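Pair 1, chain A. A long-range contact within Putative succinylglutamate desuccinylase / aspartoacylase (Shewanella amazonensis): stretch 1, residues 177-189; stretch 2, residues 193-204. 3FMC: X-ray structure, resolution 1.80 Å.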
# COMPACT_ATOMS: atom_id res chain seq x y z
N SER A 177 5.27 20.00 9.70
CA SER A 177 6.47 20.37 10.44
C SER A 177 6.91 21.82 10.27
O SER A 177 6.67 22.44 9.25
CB SER A 177 7.60 19.47 9.96
OG SER A 177 8.85 19.67 10.56
N CYS A 178 7.63 22.31 11.28
CA CYS A 178 8.29 23.60 11.15
C CYS A 178 9.67 23.32 10.57
O CYS A 178 10.07 22.17 10.37
CB CYS A 178 8.39 24.33 12.52
SG CYS A 178 9.46 23.64 13.68
N LYS A 179 10.38 24.39 10.21
CA LYS A 179 11.75 24.26 9.70
C LYS A 179 12.68 24.00 10.90
O LYS A 179 12.63 24.68 11.94
CB LYS A 179 12.19 25.55 8.97
CG LYS A 179 11.27 25.94 7.88
CD LYS A 179 11.79 27.13 7.08
CE LYS A 179 10.80 27.53 6.05
NZ LYS A 179 11.29 28.68 5.27
N HIS A 180 13.52 23.00 10.75
CA HIS A 180 14.47 22.61 11.75
C HIS A 180 15.74 22.08 11.10
O HIS A 180 15.78 21.76 9.91
CB HIS A 180 13.89 21.69 12.85
CG HIS A 180 13.31 20.39 12.36
ND1 HIS A 180 12.13 20.32 11.65
CD2 HIS A 180 13.71 19.12 12.57
CE1 HIS A 180 11.84 19.05 11.43
NE2 HIS A 180 12.79 18.30 11.97
N LEU A 181 16.77 21.98 11.90
CA LEU A 181 18.10 21.60 11.44
C LEU A 181 18.77 20.61 12.33
O LEU A 181 18.69 20.73 13.57
CB LEU A 181 18.97 22.85 11.40
CG LEU A 181 20.46 22.82 11.03
CD1 LEU A 181 20.71 22.48 9.53
CD2 LEU A 181 21.17 24.19 11.38
N TYR A 182 19.38 19.61 11.72
CA TYR A 182 20.28 18.71 12.40
C TYR A 182 21.72 19.21 12.11
O TYR A 182 22.15 19.41 10.92
CB TYR A 182 20.14 17.27 12.00
CG TYR A 182 18.82 16.62 12.38
CD1 TYR A 182 17.68 16.79 11.62
CD2 TYR A 182 18.74 15.82 13.51
CE1 TYR A 182 16.47 16.18 11.98
CE2 TYR A 182 17.59 15.26 13.88
CZ TYR A 182 16.45 15.41 13.13
OH TYR A 182 15.30 14.76 13.54
N CYS A 183 22.46 19.38 13.20
CA CYS A 183 23.79 19.96 13.18
C CYS A 183 24.65 19.17 14.15
O CYS A 183 24.26 19.00 15.31
CB CYS A 183 23.72 21.41 13.61
SG CYS A 183 25.32 22.28 13.45
N PRO A 184 25.82 18.69 13.71
CA PRO A 184 26.73 17.96 14.59
C PRO A 184 27.29 18.89 15.65
O PRO A 184 27.51 20.07 15.37
CB PRO A 184 27.86 17.50 13.69
CG PRO A 184 27.46 17.91 12.29
CD PRO A 184 26.33 18.80 12.33
N GLU A 185 27.52 18.34 16.83
CA GLU A 185 28.02 19.13 17.95
C GLU A 185 29.31 19.87 17.62
O GLU A 185 29.51 20.96 18.12
CB GLU A 185 28.21 18.25 19.19
CG GLU A 185 26.94 17.73 19.78
CD GLU A 185 27.18 16.86 20.98
OE1 GLU A 185 28.11 17.19 21.76
OE2 GLU A 185 26.47 15.86 21.14
N TYR A 186 30.18 19.30 16.77
CA TYR A 186 31.45 19.94 16.42
C TYR A 186 31.31 21.23 15.56
O TYR A 186 32.29 21.98 15.41
CB TYR A 186 32.43 18.96 15.74
CG TYR A 186 32.03 18.57 14.33
CD1 TYR A 186 32.37 19.37 13.25
CD2 TYR A 186 31.28 17.41 14.09
CE1 TYR A 186 31.97 19.05 11.96
CE2 TYR A 186 30.92 17.05 12.79
CZ TYR A 186 31.25 17.88 11.74
OH TYR A 186 30.90 17.57 10.44
N GLU A 187 30.14 21.51 14.97
CA GLU A 187 29.95 22.73 14.24
C GLU A 187 28.66 23.42 14.61
O GLU A 187 27.87 23.80 13.76
CB GLU A 187 30.04 22.55 12.72
CG GLU A 187 30.27 23.88 11.99
CD GLU A 187 30.24 23.76 10.47
OE1 GLU A 187 30.33 22.61 10.00
OE2 GLU A 187 30.11 24.78 9.75
N ARG A 188 28.47 23.60 15.92
CA ARG A 188 27.33 24.32 16.46
C ARG A 188 27.15 25.72 15.83
O ARG A 188 26.03 26.18 15.62
CB ARG A 188 27.49 24.42 17.97
CG ARG A 188 26.48 25.33 18.60
CD ARG A 188 26.51 25.22 20.08
NE ARG A 188 25.83 26.36 20.65
CZ ARG A 188 25.47 26.45 21.92
NH1 ARG A 188 25.72 25.44 22.75
NH2 ARG A 188 24.85 27.57 22.35
N SER A 189 28.25 26.34 15.43
CA SER A 189 28.17 27.64 14.80
C SER A 189 27.38 27.68 13.51
O SER A 189 26.85 28.74 13.13
CB SER A 189 29.58 28.18 14.53
OG SER A 189 30.29 27.33 13.65
N TYR A 193 23.99 30.67 10.75
CA TYR A 193 23.98 31.19 9.36
C TYR A 193 22.74 30.86 8.58
O TYR A 193 22.30 31.66 7.72
CB TYR A 193 25.26 30.73 8.64
CG TYR A 193 26.47 31.21 9.39
CD1 TYR A 193 26.92 32.54 9.28
CD2 TYR A 193 27.13 30.39 10.26
CE1 TYR A 193 27.99 32.99 10.02
CE2 TYR A 193 28.21 30.83 10.99
CZ TYR A 193 28.64 32.13 10.87
OH TYR A 193 29.74 32.52 11.63
N PHE A 194 22.14 29.70 8.85
CA PHE A 194 20.89 29.34 8.18
C PHE A 194 19.71 30.13 8.80
O PHE A 194 19.87 30.76 9.84
CB PHE A 194 20.65 27.82 8.28
CG PHE A 194 21.72 26.99 7.61
CD1 PHE A 194 21.64 26.69 6.25
CD2 PHE A 194 22.80 26.51 8.31
CE1 PHE A 194 22.63 25.94 5.64
CE2 PHE A 194 23.78 25.74 7.70
CZ PHE A 194 23.68 25.45 6.37
N SER A 195 18.58 30.10 8.10
CA SER A 195 17.32 30.75 8.51
C SER A 195 16.36 29.69 9.11
O SER A 195 15.21 29.51 8.65
CB SER A 195 16.70 31.43 7.29
OG SER A 195 17.61 32.40 6.78
N ILE A 196 16.87 29.03 10.14
CA ILE A 196 16.16 27.92 10.78
C ILE A 196 16.08 28.15 12.29
O ILE A 196 17.11 28.15 12.99
CB ILE A 196 16.85 26.59 10.42
CG1 ILE A 196 16.85 26.41 8.88
CG2 ILE A 196 16.09 25.42 11.10
CD1 ILE A 196 17.59 25.20 8.30
N PRO A 197 14.85 28.29 12.81
CA PRO A 197 14.65 28.63 14.23
C PRO A 197 15.04 27.55 15.23
O PRO A 197 15.38 27.87 16.35
CB PRO A 197 13.14 28.98 14.27
CG PRO A 197 12.51 28.19 13.18
CD PRO A 197 13.58 28.13 12.08
N TYR A 198 15.01 26.27 14.84
CA TYR A 198 15.26 25.16 15.78
C TYR A 198 16.28 24.18 15.28
O TYR A 198 16.16 23.65 14.17
CB TYR A 198 13.92 24.47 16.10
CG TYR A 198 12.97 25.39 16.86
CD1 TYR A 198 13.20 25.66 18.22
CD2 TYR A 198 11.94 26.05 16.25
CE1 TYR A 198 12.40 26.54 18.92
CE2 TYR A 198 11.11 26.92 16.97
CZ TYR A 198 11.37 27.15 18.30
OH TYR A 198 10.57 28.00 19.07
N THR A 199 17.29 23.91 16.10
CA THR A 199 18.38 23.03 15.72
C THR A 199 18.58 21.89 16.73
O THR A 199 18.60 22.11 17.94
CB THR A 199 19.71 23.82 15.56
OG1 THR A 199 19.57 24.93 14.58
CG2 THR A 199 20.85 22.87 15.20
N LEU A 200 18.75 20.68 16.21
CA LEU A 200 19.09 19.49 16.99
C LEU A 200 20.59 19.29 16.84
O LEU A 200 21.10 19.14 15.72
CB LEU A 200 18.36 18.24 16.46
CG LEU A 200 16.85 18.26 16.72
CD1 LEU A 200 16.04 17.37 15.85
CD2 LEU A 200 16.61 17.96 18.21
N LEU A 201 21.31 19.36 17.96
CA LEU A 201 22.75 19.11 18.01
C LEU A 201 22.98 17.62 18.22
O LEU A 201 22.52 17.02 19.22
CB LEU A 201 23.41 19.96 19.12
CG LEU A 201 23.29 21.48 18.98
CD1 LEU A 201 23.77 22.20 20.24
CD2 LEU A 201 24.06 21.97 17.75
N ILE A 202 23.69 17.00 17.27
CA ILE A 202 23.81 15.55 17.21
C ILE A 202 25.24 15.07 17.44
O ILE A 202 26.21 15.73 17.04
CB ILE A 202 23.14 14.97 15.90
CG1 ILE A 202 23.98 15.24 14.64
CG2 ILE A 202 21.69 15.50 15.70
CD1 ILE A 202 23.38 14.51 13.40
N PRO A 203 25.38 13.90 18.09
CA PRO A 203 26.68 13.39 18.47
C PRO A 203 27.38 12.57 17.39
O PRO A 203 26.83 12.34 16.31
CB PRO A 203 26.35 12.47 19.63
CG PRO A 203 25.01 11.91 19.28
CD PRO A 203 24.29 13.02 18.55
N ASN A 204 28.61 12.17 17.70
CA ASN A 204 29.38 11.30 16.81
C ASN A 204 28.87 9.85 16.90
O ASN A 204 29.42 9.01 17.61
CB ASN A 204 30.87 11.35 17.14
CG ASN A 204 31.72 10.72 16.07
OD1 ASN A 204 31.20 10.26 15.05
ND2 ASN A 204 33.03 10.64 16.31
O HOH W 1 23.79 15.41 20.83

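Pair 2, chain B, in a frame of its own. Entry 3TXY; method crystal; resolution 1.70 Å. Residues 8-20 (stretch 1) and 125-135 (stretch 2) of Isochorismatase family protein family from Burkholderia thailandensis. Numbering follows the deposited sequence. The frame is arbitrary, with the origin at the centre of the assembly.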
# COMPACT_ATOMS: atom_id res chain seq x y z
N PRO B 8 -8.43 5.56 20.94
CA PRO B 8 -7.09 5.61 20.39
C PRO B 8 -6.24 6.67 21.07
O PRO B 8 -6.78 7.62 21.66
CB PRO B 8 -7.33 6.00 18.93
CG PRO B 8 -8.59 6.79 18.97
CD PRO B 8 -9.43 6.10 20.00
N THR B 9 -4.93 6.50 21.01
CA THR B 9 -4.01 7.51 21.48
C THR B 9 -3.75 8.49 20.34
O THR B 9 -3.35 8.07 19.24
CB THR B 9 -2.67 6.91 21.89
OG1 THR B 9 -2.87 5.93 22.92
CG2 THR B 9 -1.75 8.01 22.39
N LEU B 10 -3.97 9.78 20.62
CA LEU B 10 -3.76 10.82 19.62
C LEU B 10 -2.93 11.97 20.18
O LEU B 10 -3.26 12.51 21.25
CB LEU B 10 -5.10 11.41 19.15
CG LEU B 10 -6.01 10.63 18.21
CD1 LEU B 10 -7.24 11.50 17.98
CD2 LEU B 10 -5.30 10.31 16.91
N ASN B 11 -1.91 12.38 19.43
CA ASN B 11 -1.24 13.66 19.68
C ASN B 11 -2.15 14.83 19.30
O ASN B 11 -3.05 14.65 18.46
CB ASN B 11 0.07 13.71 18.90
CG ASN B 11 1.05 12.68 19.37
OD1 ASN B 11 1.49 12.74 20.53
ND2 ASN B 11 1.41 11.73 18.51
N PRO B 12 -1.93 16.03 19.89
CA PRO B 12 -2.75 17.20 19.53
C PRO B 12 -2.64 17.62 18.07
O PRO B 12 -3.54 18.26 17.52
CB PRO B 12 -2.20 18.32 20.42
CG PRO B 12 -1.41 17.66 21.48
CD PRO B 12 -0.95 16.33 20.94
N THR B 13 -1.49 17.31 17.49
CA THR B 13 -1.12 17.64 16.12
C THR B 13 -1.71 16.60 15.16
O THR B 13 -0.99 15.78 14.58
CB THR B 13 0.42 17.70 16.03
OG1 THR B 13 1.01 16.55 16.69
CG2 THR B 13 0.92 18.96 16.70
N VAL B 14 -3.03 16.64 15.04
CA VAL B 14 -3.79 15.64 14.30
C VAL B 14 -4.66 16.28 13.22
O VAL B 14 -5.24 17.33 13.42
CB VAL B 14 -4.67 14.78 15.25
CG1 VAL B 14 -5.76 15.62 15.91
CG2 VAL B 14 -5.27 13.59 14.50
N ALA B 15 -4.72 15.62 12.07
CA ALA B 15 -5.57 15.98 10.94
C ALA B 15 -6.56 14.87 10.59
O ALA B 15 -6.29 13.67 10.78
CB ALA B 15 -4.70 16.31 9.73
N LEU B 16 -7.72 15.29 10.08
CA LEU B 16 -8.74 14.40 9.51
C LEU B 16 -8.49 14.34 8.00
O LEU B 16 -8.40 15.37 7.35
CB LEU B 16 -10.16 14.93 9.77
CG LEU B 16 -11.33 14.02 9.38
CD1 LEU B 16 -11.40 12.76 10.24
CD2 LEU B 16 -12.65 14.78 9.49
N VAL B 17 -8.36 13.13 7.46
CA VAL B 17 -8.13 12.93 6.02
C VAL B 17 -9.21 11.98 5.51
O VAL B 17 -9.31 10.84 5.97
CB VAL B 17 -6.74 12.32 5.75
CG1 VAL B 17 -6.54 12.06 4.25
CG2 VAL B 17 -5.67 13.26 6.30
N ALA B 18 -10.03 12.46 4.58
CA ALA B 18 -11.22 11.74 4.11
C ALA B 18 -11.05 11.40 2.64
O ALA B 18 -10.84 12.30 1.82
CB ALA B 18 -12.45 12.62 4.29
N ILE B 19 -11.15 10.11 2.30
CA ILE B 19 -10.81 9.64 0.95
C ILE B 19 -12.03 9.42 0.06
O ILE B 19 -12.88 8.60 0.38
CB ILE B 19 -10.02 8.31 1.00
CG1 ILE B 19 -8.77 8.40 1.90
CG2 ILE B 19 -9.63 7.90 -0.41
CD1 ILE B 19 -7.81 9.52 1.53
N ASP B 20 -12.07 10.14 -1.07
CA ASP B 20 -12.93 9.86 -2.23
C ASP B 20 -14.43 9.94 -1.91
O ASP B 20 -15.24 9.21 -2.49
CB ASP B 20 -12.61 8.51 -2.88
CG ASP B 20 -11.32 8.54 -3.68
OD1 ASP B 20 -10.87 9.64 -4.07
OD2 ASP B 20 -10.76 7.46 -3.91
N GLY B 125 2.37 21.02 10.60
CA GLY B 125 2.93 20.42 11.81
C GLY B 125 2.23 19.15 12.26
O GLY B 125 2.24 18.84 13.43
N ILE B 126 1.62 18.41 11.32
CA ILE B 126 0.77 17.27 11.68
C ILE B 126 1.57 15.97 11.84
O ILE B 126 2.38 15.62 10.97
CB ILE B 126 -0.32 17.05 10.62
CG1 ILE B 126 -1.22 18.30 10.52
CG2 ILE B 126 -1.12 15.79 10.91
CD1 ILE B 126 -1.92 18.71 11.81
N THR B 127 1.33 15.26 12.94
CA THR B 127 2.02 14.00 13.22
C THR B 127 1.09 12.79 13.13
O THR B 127 1.56 11.67 12.94
CB THR B 127 2.62 14.03 14.63
OG1 THR B 127 1.56 14.20 15.58
CG2 THR B 127 3.63 15.17 14.76
N ASP B 128 -0.23 13.02 13.26
CA ASP B 128 -1.23 11.98 13.39
C ASP B 128 -2.31 12.23 12.32
O ASP B 128 -2.73 13.38 12.12
CB ASP B 128 -1.91 12.03 14.77
CG ASP B 128 -0.98 11.65 15.94
OD1 ASP B 128 0.24 11.92 15.89
OD2 ASP B 128 -1.51 11.12 16.95
N ILE B 129 -2.75 11.18 11.64
CA ILE B 129 -3.89 11.30 10.73
C ILE B 129 -5.02 10.36 11.13
O ILE B 129 -4.79 9.20 11.51
CB ILE B 129 -3.54 11.18 9.22
CG1 ILE B 129 -3.10 9.77 8.81
CG2 ILE B 129 -2.48 12.20 8.82
CD1 ILE B 129 -2.93 9.63 7.30
N VAL B 130 -6.24 10.89 11.07
CA VAL B 130 -7.45 10.12 11.25
C VAL B 130 -8.07 9.97 9.87
O VAL B 130 -8.40 10.95 9.21
CB VAL B 130 -8.40 10.80 12.26
CG1 VAL B 130 -9.77 10.12 12.26
CG2 VAL B 130 -7.74 10.77 13.65
N LEU B 131 -8.21 8.71 9.46
CA LEU B 131 -8.59 8.35 8.11
C LEU B 131 -10.02 7.82 8.01
O LEU B 131 -10.44 6.94 8.76
CB LEU B 131 -7.60 7.30 7.61
CG LEU B 131 -7.04 7.23 6.22
CD1 LEU B 131 -6.74 8.56 5.52
CD2 LEU B 131 -5.76 6.38 6.30
N THR B 132 -10.78 8.42 7.09
CA THR B 132 -12.08 7.92 6.69
C THR B 132 -12.14 7.79 5.18
O THR B 132 -11.27 8.30 4.46
CB THR B 132 -13.23 8.86 7.16
OG1 THR B 132 -13.37 9.96 6.25
CG2 THR B 132 -12.98 9.37 8.55
N GLY B 133 -13.17 7.13 4.69
CA GLY B 133 -13.52 7.13 3.27
C GLY B 133 -13.75 5.77 2.62
O GLY B 133 -14.00 4.77 3.29
N ILE B 134 -13.67 5.77 1.28
CA ILE B 134 -14.06 4.64 0.45
C ILE B 134 -12.96 4.44 -0.61
O ILE B 134 -12.46 5.44 -1.14
CB ILE B 134 -15.40 4.96 -0.30
CG1 ILE B 134 -16.50 5.41 0.68
CG2 ILE B 134 -15.82 3.78 -1.16
CD1 ILE B 134 -17.60 6.20 -0.02
N ALA B 135 -12.53 3.21 -0.96
CA ALA B 135 -12.86 1.95 -0.29
C ALA B 135 -11.79 1.60 0.75
O ALA B 135 -10.63 1.93 0.59
CB ALA B 135 -12.98 0.81 -1.30
O HOH W 2 -0.70 8.92 18.18
O HOH W 3 -12.30 5.40 -3.71

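Pair 1 and pair 2 each place two parallel strands side by side, and the N, CA and C atoms of 14 central residues superpose with an RMSD of 0.7 Å. The strand axes cross at -28° in pair 1 and -15° in pair 2, with closest approaches of 4.5 and 4.4 Å. H180(A) to P184(A) fall on V14(B) to A18(B), and I196(A) to I202(A) on I126(B) to T132(B); the best match is H180(A) on V14(B), with CA atoms 0.1 Å apart.

The register is carried by the backbone. In pair 1, L181(A) N donates to Y198(A) O (2.9 Å) and L200(A) N to L181(A) O (2.6 Å); the equivalent bonds in pair 2 run from A15(B) N to D128(B) O (3.0 Å) and from V130(B) N to A15(B) O (2.8 Å). One residue thus bonds the neighbouring strand through both its N and its O, as parallel pairing requires, and C183(A) and V17(B) repeat the pattern.

At the N-terminal end of the pairing the matched positions diverge. T13(B) O accepts from T127(B) N (2.9 Å) and D128(B) N (3.2 Å). In pair 1 the matching positions are K179(A), P197(A) and Y198(A). A proline has no amide hydrogen to give, K179(A) O lies 3.6 Å from P197(A) CD, and this buried oxygen has no polar partner in the model.

D128(B) and Y198(A) share a CA position to 0.2 Å but use it differently. The carboxylate of D128(B) ties down the loop ahead of the partner strand, accepting at OD2 from N11(B) N (2.8 Å) and at OD1 from N11(B) ND2 (2.9 Å). Y198(A) offers an aromatic ring, whose CD2 lies 4.3 Å from C178(A) SG.

On that same face, L200(A) and V130(B) meet partners of unlike size. Y182(A) CE2 approaches L200(A) CD1 to 3.3 Å, and I202(A) CG2 sits at the edge of the tyrosine ring, 3.7 Å from CD2. In pair 2, L16(B) takes the tyrosine position, its CD1 3.7 Å from V130(B) CG1 and 4.1 Å from T132(B) CG2.

On the face of L181(A), C183(A), T199(A) and L201(A), matched with A15(B), V17(B), I129(B) and L131(B), the side-chain centres fall within 1.4 Å of each other. Just ahead of the second strand, I196(A) and I126(B) have centres 0.5 Å apart, and each packs its CG2 against a CB: L181(A) CB at 3.9 Å, A15(B) CB at 3.8 Å. Further along, L201(A) CD2 lies 4.2 Å from C183(A) CB, whereas L131(B) CD1 meets the branched V17(B) at CG1, 3.7 Å away.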